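Local coordinates for protein enolase-phosphatase E1 (Saccharomyces cerevisiae, PDB 2G80) that probably enolises and then dephosphorylates 2,3-diketo-5-methylthiopentyl-1-phosphate to an acireductone in methionine salvage, using one magnesium ion, at residues G177-D180 with I181-G185; E189-S192 with Y193-I196; S211-P214 with L215-D218. All coordinates share one frame; numbering follows the deposited sequence.

Contact 1. Residues G177-D180 with I181-G185; sequences GYFD and INTSG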
loop_
_atom_site.group_PDB
_atom_site.type_symbol
_atom_site.label_atom_id
_atom_site.label_comp_id
_atom_site.label_asym_id
_atom_site.label_seq_id
_atom_site.Cartn_x
_atom_site.Cartn_y
_atom_site.Cartn_z
ATOM N N GLY A 177 -6.707 -6.074 9.855
ATOM C CA GLY A 177 -7.528 -5.095 9.172
ATOM C C GLY A 177 -6.726 -4.167 8.293
ATOM O O GLY A 177 -5.520 -4.096 8.395
ATOM N N TYR A 178 -7.445 -3.455 7.447
ATOM C CA TYR A 178 -6.888 -2.584 6.429
ATOM C C TYR A 178 -7.695 -1.318 6.416
ATOM O O TYR A 178 -8.912 -1.391 6.490
ATOM C CB TYR A 178 -7.027 -3.228 5.037
ATOM C CG TYR A 178 -6.476 -4.622 4.958
ATOM C CD1 TYR A 178 -7.286 -5.730 5.252
ATOM C CD2 TYR A 178 -5.155 -4.853 4.586
ATOM C CE1 TYR A 178 -6.763 -7.046 5.197
ATOM C CE2 TYR A 178 -4.623 -6.165 4.526
ATOM C CZ TYR A 178 -5.442 -7.243 4.846
ATOM O OH TYR A 178 -4.944 -8.518 4.794
ATOM N N PHE A 179 -7.021 -0.186 6.278
ATOM C CA PHE A 179 -7.655 1.113 6.161
ATOM C C PHE A 179 -7.083 1.874 4.959
ATOM O O PHE A 179 -5.900 1.752 4.635
ATOM C CB PHE A 179 -7.475 1.930 7.458
ATOM C CG PHE A 179 -8.117 1.293 8.660
ATOM C CD1 PHE A 179 -9.486 1.389 8.860
ATOM C CD2 PHE A 179 -7.350 0.594 9.598
ATOM C CE1 PHE A 179 -10.102 0.782 9.978
ATOM C CE2 PHE A 179 -7.947 0.000 10.725
ATOM C CZ PHE A 179 -9.335 0.080 10.904
ATOM N N ASP A 180 -7.941 2.637 4.285
ATOM C CA ASP A 180 -7.500 3.478 3.167
ATOM C C ASP A 180 -8.111 4.887 3.311
ATOM O O ASP A 180 -8.806 5.200 4.300
ATOM C CB ASP A 180 -7.752 2.766 1.795
ATOM C CG ASP A 180 -9.247 2.570 1.453
ATOM O OD1 ASP A 180 -10.113 3.341 1.896
ATOM O OD2 ASP A 180 -9.571 1.636 0.698
ATOM N N ILE A 181 -7.840 5.726 2.321
ATOM C CA ILE A 181 -8.344 7.120 2.301
ATOM C C ILE A 181 -9.878 7.129 2.286
ATOM O O ILE A 181 -10.479 7.963 2.942
ATOM C CB ILE A 181 -7.830 7.911 1.079
ATOM C CG1 ILE A 181 -6.294 7.898 0.974
ATOM C CG2 ILE A 181 -8.423 9.377 1.032
ATOM C CD1 ILE A 181 -5.562 8.256 2.195
ATOM N N ASN A 182 -10.487 6.193 1.560
ATOM C CA ASN A 182 -11.951 6.079 1.460
ATOM C C ASN A 182 -12.598 5.588 2.731
ATOM O O ASN A 182 -13.641 6.100 3.091
ATOM C CB ASN A 182 -12.375 5.181 0.274
ATOM C CG ASN A 182 -11.976 5.774 -1.100
ATOM O OD1 ASN A 182 -11.537 6.915 -1.198
ATOM N ND2 ASN A 182 -12.145 4.990 -2.155
ATOM N N THR A 183 -12.001 4.608 3.417
ATOM C CA THR A 183 -12.597 4.109 4.667
ATOM C C THR A 183 -12.439 5.072 5.865
ATOM O O THR A 183 -13.314 5.130 6.726
ATOM C CB THR A 183 -12.035 2.729 5.080
ATOM O OG1 THR A 183 -10.637 2.816 5.315
ATOM C CG2 THR A 183 -12.309 1.668 4.025
ATOM N N SER A 184 -11.336 5.829 5.878
ATOM C CA SER A 184 -10.903 6.596 7.048
ATOM C C SER A 184 -10.624 8.074 6.882
ATOM O O SER A 184 -10.721 8.796 7.858
ATOM C CB SER A 184 -9.654 5.903 7.598
ATOM O OG SER A 184 -9.911 4.499 7.752
ATOM N N GLY A 185 -10.298 8.524 5.674
ATOM C CA GLY A 185 -9.979 9.937 5.398
ATOM C C GLY A 185 -8.506 10.081 5.040
ATOM O O GLY A 185 -7.763 9.081 4.969
#
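Asp-180 and Thr-183 form a capping box at the start of helix 181-184, which comes soon after strand 177-179, an outermost strand of the parallel sheet in this haloacid dehalogenase (HAD) fold. The box rests on two reciprocal hydrogen bonds. Thr-183 N donates a hydrogen bond to Asp-180 OD1 at 2.7 Å, meeting the oxygen nearly along its C-O bond direction, and Asp-180 N answers with an almost straight bond (170°) to Thr-183 OG1 at 2.9 Å. A threonine suits its corner because the hydroxyl that accepts there also donates to Ser-184 OG at 3.0 Å. Asp-180 can cap because its CG lies between the backbone N and the carbonyl carbon (chi1 66°), which brings OD1 over the first turn. Its negative charge would probably be favoured by the amino end of the helix. The other oxygen, OD2, takes the amide of Val-148 at the start of helix 148-156, so both oxygens of the carboxylate are held.

The backbone bonds are few, as the helix is barely one turn: Ser-184 N reaches Asp-180 O at 3.0 Å, and Gly-185 N reaches Ile-181 O at 2.8 Å. Gly-185 then leaves the helix with a positive phi of 112°, where a CB would be jammed against the preceding carbonyl oxygen; hence glycine.

Packing completes the contact. Ile-181 turns to Lys-187, a predicted substrate-binding residue. Phe-179, buried and nonpolar, packs on Ile-196 and Ile-200 of helix 190-200; Thr-183 OG1 lies at its ring edge, and Ser-184 OG is 3.3 Å from Phe-179 CD1.

Contact 2. Residues E189-S192 with Y193-I196; sequences ETQS and YANI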
loop_
_atom_site.group_PDB
_atom_site.type_symbol
_atom_site.label_atom_id
_atom_site.label_comp_id
_atom_site.label_asym_id
_atom_site.label_seq_id
_atom_site.Cartn_x
_atom_site.Cartn_y
_atom_site.Cartn_z
ATOM N N GLU A 189 -4.721 14.109 8.317
ATOM C CA GLU A 189 -5.801 14.682 9.141
ATOM C C GLU A 189 -6.035 13.814 10.394
ATOM O O GLU A 189 -6.239 12.583 10.290
ATOM C CB GLU A 189 -7.100 14.783 8.325
ATOM C CG GLU A 189 -7.087 15.821 7.172
ATOM C CD GLU A 189 -6.847 17.270 7.644
ATOM O OE1 GLU A 189 -7.402 17.678 8.694
ATOM O OE2 GLU A 189 -6.103 18.012 6.961
ATOM N N THR A 190 -6.005 14.454 11.564
ATOM C CA THR A 190 -6.224 13.793 12.865
ATOM C C THR A 190 -7.532 12.969 12.915
ATOM O O THR A 190 -7.531 11.860 13.456
ATOM C CB THR A 190 -6.156 14.844 14.022
ATOM O OG1 THR A 190 -4.816 15.378 14.101
ATOM C CG2 THR A 190 -6.544 14.255 15.387
ATOM N N GLN A 191 -8.601 13.500 12.313
ATOM C CA GLN A 191 -9.926 12.867 12.261
ATOM C C GLN A 191 -9.898 11.462 11.705
ATOM O O GLN A 191 -10.668 10.602 12.169
ATOM C CB GLN A 191 -10.903 13.713 11.420
ATOM C CG GLN A 191 -12.355 13.177 11.300
ATOM C CD GLN A 191 -13.118 13.175 12.628
ATOM O OE1 GLN A 191 -13.250 14.223 13.280
ATOM N NE2 GLN A 191 -13.651 12.000 13.017
ATOM N N SER A 192 -9.067 11.269 10.678
ATOM C CA SER A 192 -8.851 9.975 10.064
ATOM C C SER A 192 -8.383 8.957 11.106
ATOM O O SER A 192 -8.871 7.824 11.104
ATOM C CB SER A 192 -7.837 10.065 8.906
ATOM O OG SER A 192 -8.128 11.150 8.016
ATOM N N TYR A 193 -7.485 9.379 12.011
ATOM C CA TYR A 193 -6.989 8.494 13.105
ATOM C C TYR A 193 -8.051 8.238 14.193
ATOM O O TYR A 193 -8.073 7.187 14.783
ATOM C CB TYR A 193 -5.670 9.001 13.671
ATOM C CG TYR A 193 -4.632 8.959 12.594
ATOM C CD1 TYR A 193 -3.903 7.788 12.342
ATOM C CD2 TYR A 193 -4.424 10.064 11.759
ATOM C CE1 TYR A 193 -2.971 7.736 11.316
ATOM C CE2 TYR A 193 -3.512 10.015 10.719
ATOM C CZ TYR A 193 -2.772 8.858 10.500
ATOM O OH TYR A 193 -1.848 8.822 9.475
ATOM N N ALA A 194 -8.935 9.203 14.413
ATOM C CA ALA A 194 -10.081 9.016 15.294
ATOM C C ALA A 194 -11.032 7.954 14.689
ATOM O O ALA A 194 -11.583 7.122 15.428
ATOM C CB ALA A 194 -10.799 10.341 15.548
ATOM N N ASN A 195 -11.209 7.999 13.360
ATOM C CA ASN A 195 -11.991 7.004 12.628
ATOM C C ASN A 195 -11.396 5.606 12.777
ATOM O O ASN A 195 -12.123 4.654 13.042
ATOM C CB ASN A 195 -12.163 7.363 11.137
ATOM C CG ASN A 195 -12.955 8.665 10.904
ATOM O OD1 ASN A 195 -13.768 9.093 11.734
ATOM N ND2 ASN A 195 -12.716 9.292 9.759
ATOM N N ILE A 196 -10.077 5.483 12.658
ATOM C CA ILE A 196 -9.380 4.177 12.808
ATOM C C ILE A 196 -9.463 3.653 14.247
ATOM O O ILE A 196 -9.654 2.444 14.437
ATOM C CB ILE A 196 -7.911 4.256 12.317
ATOM C CG1 ILE A 196 -7.893 4.488 10.795
ATOM C CG2 ILE A 196 -7.055 2.958 12.725
ATOM C CD1 ILE A 196 -6.514 4.815 10.240
#
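Gln-191 and Asn-195 bridge one turn on the outer side of helix 190-200, and on its inner side Tyr-193 turns back against the carbonyls of Glu-189 and Thr-190; the contact is the amphipathic first part of an alpha-helix that packs on the sheet. The backbone bonds follow the i to i+4 pattern of an alpha-helix, with Ala-194 N bonded to Thr-190 O at 3.2 Å and Asn-195 N to Gln-191 O at 2.9 Å.

The inner side is tight. Thr-190 O lies at the edge of the Tyr-193 ring and in its plane, and Glu-189 O comes within 3.4 Å of Tyr-193 CD2. A tyrosine fits because its ring lies in a buried, largely hydrophobic setting, with Leu-35, Phe-209 and Val-223 nearby and T-shaped to Tyr-143, while its hydroxyl bonds to Lys-187 O. Ser-192, small and buried, lies beside Tyr-143 of strand 140-143 and turns OG to Lys-186 O; Ile-196 CG1 rests 3.5 Å from Ser-192 O, adding a branched hydrocarbon to the buried face.

The outer side is looser and more polar. Gln-191 is exposed; its CG stands anti to the backbone N (chi1 -179°) and a bend at chi2 (66°) carries NE2 forward to Asn-195 OD1 at 3.2 Å. The acceptor lies in the amide plane of Gln-191, whereas the donor stands above the carbonyl plane of Asn-195, the two planes being 44° apart. Asn-195 ND2 bonds to Ser-184 O, so an asparagine can serve both partners. A leucine in place of Asn-195 would probably leave Ser-184 O without this donor and Gln-191 NE2 without its acceptor, freeing the glutamine to turn. Next to this pair, Ala-194 CB lies 3.4 Å from Gln-191 O.

Contact 3. Residues S211-P214 with L215-D218; sequences SDNP and LELD. With MG (magnesium ion), chain E.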
loop_
_atom_site.group_PDB
_atom_site.type_symbol
_atom_site.label_atom_id
_atom_site.label_comp_id
_atom_site.label_asym_id
_atom_site.label_seq_id
_atom_site.Cartn_x
_atom_site.Cartn_y
_atom_site.Cartn_z
ATOM N N SER A 211 5.355 4.950 10.447
ATOM C CA SER A 211 5.311 5.539 9.130
ATOM C C SER A 211 6.610 6.286 8.862
ATOM O O SER A 211 7.292 6.647 9.804
ATOM C CB SER A 211 4.091 6.473 9.022
ATOM O OG SER A 211 4.090 7.260 7.826
ATOM N N ASP A 212 6.968 6.417 7.582
ATOM C CA ASP A 212 8.114 7.215 7.149
ATOM C C ASP A 212 7.770 8.701 6.968
ATOM O O ASP A 212 8.680 9.499 6.814
ATOM C CB ASP A 212 8.746 6.680 5.848
ATOM C CG ASP A 212 7.775 6.611 4.697
ATOM O OD1 ASP A 212 6.595 6.282 4.962
ATOM O OD2 ASP A 212 8.186 6.862 3.542
ATOM N N ASN A 213 6.479 9.053 6.980
ATOM C CA ASN A 213 6.014 10.426 6.776
ATOM C C ASN A 213 5.701 11.106 8.132
ATOM O O ASN A 213 4.724 10.735 8.787
ATOM C CB ASN A 213 4.771 10.396 5.864
ATOM C CG ASN A 213 4.329 11.789 5.387
ATOM O OD1 ASN A 213 4.841 12.816 5.829
ATOM N ND2 ASN A 213 3.361 11.810 4.475
ATOM N N PRO A 214 6.524 12.099 8.555
ATOM C CA PRO A 214 6.268 12.813 9.820
ATOM C C PRO A 214 4.903 13.504 9.948
ATOM O O PRO A 214 4.431 13.674 11.053
ATOM C CB PRO A 214 7.379 13.878 9.864
ATOM C CG PRO A 214 8.396 13.439 8.940
ATOM C CD PRO A 214 7.752 12.614 7.901
ATOM N N LEU A 215 4.346 13.943 8.825
ATOM C CA LEU A 215 3.053 14.596 8.763
ATOM C C LEU A 215 1.903 13.632 9.110
ATOM O O LEU A 215 0.876 14.052 9.664
ATOM C CB LEU A 215 2.840 15.239 7.376
ATOM C CG LEU A 215 3.853 16.333 6.980
ATOM C CD1 LEU A 215 3.609 16.789 5.535
ATOM C CD2 LEU A 215 3.781 17.527 7.926
ATOM N N GLU A 216 2.080 12.352 8.784
ATOM C CA GLU A 216 1.134 11.316 9.160
ATOM C C GLU A 216 1.232 11.101 10.681
ATOM O O GLU A 216 0.226 11.029 11.358
ATOM C CB GLU A 216 1.428 9.996 8.410
ATOM C CG GLU A 216 1.239 10.103 6.880
ATOM C CD GLU A 216 1.494 8.788 6.124
ATOM O OE1 GLU A 216 1.809 7.741 6.755
ATOM O OE2 GLU A 216 1.361 8.799 4.877
ATOM N N LEU A 217 2.457 10.989 11.189
ATOM C CA LEU A 217 2.715 10.774 12.610
ATOM C C LEU A 217 2.190 11.932 13.445
ATOM O O LEU A 217 1.614 11.690 14.504
ATOM C CB LEU A 217 4.209 10.538 12.870
ATOM C CG LEU A 217 4.915 9.303 12.260
ATOM C CD1 LEU A 217 6.360 9.356 12.655
ATOM C CD2 LEU A 217 4.326 7.908 12.674
ATOM N N ASP A 218 2.365 13.169 12.961
ATOM C CA ASP A 218 1.827 14.380 13.610
ATOM C C ASP A 218 0.296 14.329 13.725
ATOM O O ASP A 218 -0.254 14.724 14.741
ATOM C CB ASP A 218 2.148 15.654 12.810
ATOM C CG ASP A 218 3.611 16.064 12.842
ATOM O OD1 ASP A 218 4.419 15.528 13.610
ATOM O OD2 ASP A 218 3.961 16.963 12.056
HETATM MG MG MG E . 5.082 5.843 3.503
HETATM O O HOH W 1 5.931 6.966 2.130
HETATM O O HOH W 2 3.931 7.337 4.368
HETATM O O HOH W 3 3.450 5.438 2.439
#
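Ser-211 turns its OG away from its own backbone N (chi1 171°), and Glu-216, extended beyond CG (chi2 -179°), reaches back from the helix to meet it. Ser-211 OG donates to Glu-216 OE1 at 2.6 Å, approaching from above the carboxylate plane. The same OG accepts from Asn-213 N at 3.1 Å, an ST turn, so a small hydroxyl residue that can both give and take suits this bend. Glu-216 has further partners: Lys-187 forms a salt bridge with OE1, and a magnesium-bound water gives a weak bond to OE2.

Asn-213 is the N-cap of helix 214-221. Its OD1 receives Leu-215 N at 3.2 Å, the donor standing above the amide plane, while its CB and ND2 lie against the aliphatic part of Glu-216. Pro-214, which has no N-H to satisfy, fits the first turn. On the other flank Leu-217 CD2 packs 3.9 Å from Ser-211 CB.

Asp-212 OD1 binds the magnesium ion at 2.1 Å, with Asp-37 OD2, Glu-39 O and three waters completing the shell. Asp-212, just after strand 207-211, occupies the place of the motif IV metal-binding acid of HAD phosphatases.

How the contacts relate
Along the chain the three contacts come in series, none nested in or crossing another. Contact 1 closes the tight passage from edge strand 177-179 into helix 181-184; contact 2 lies within the first turns of helix 190-200 and closes no loop; contact 3 closes the bend from strand 207-211 into helix 214-221. The first two touch directly, Gly-185 lying against Ser-192 and Ser-184 against Ile-196, so the short helix is tied to the longer one that follows. Contacts 2 and 3 meet more lightly, Tyr-193 OH packing near Glu-216 O. Lys-187, in the link between contacts 1 and 2 and predicted to bind substrate, neighbours all three and thus relates them to the active site.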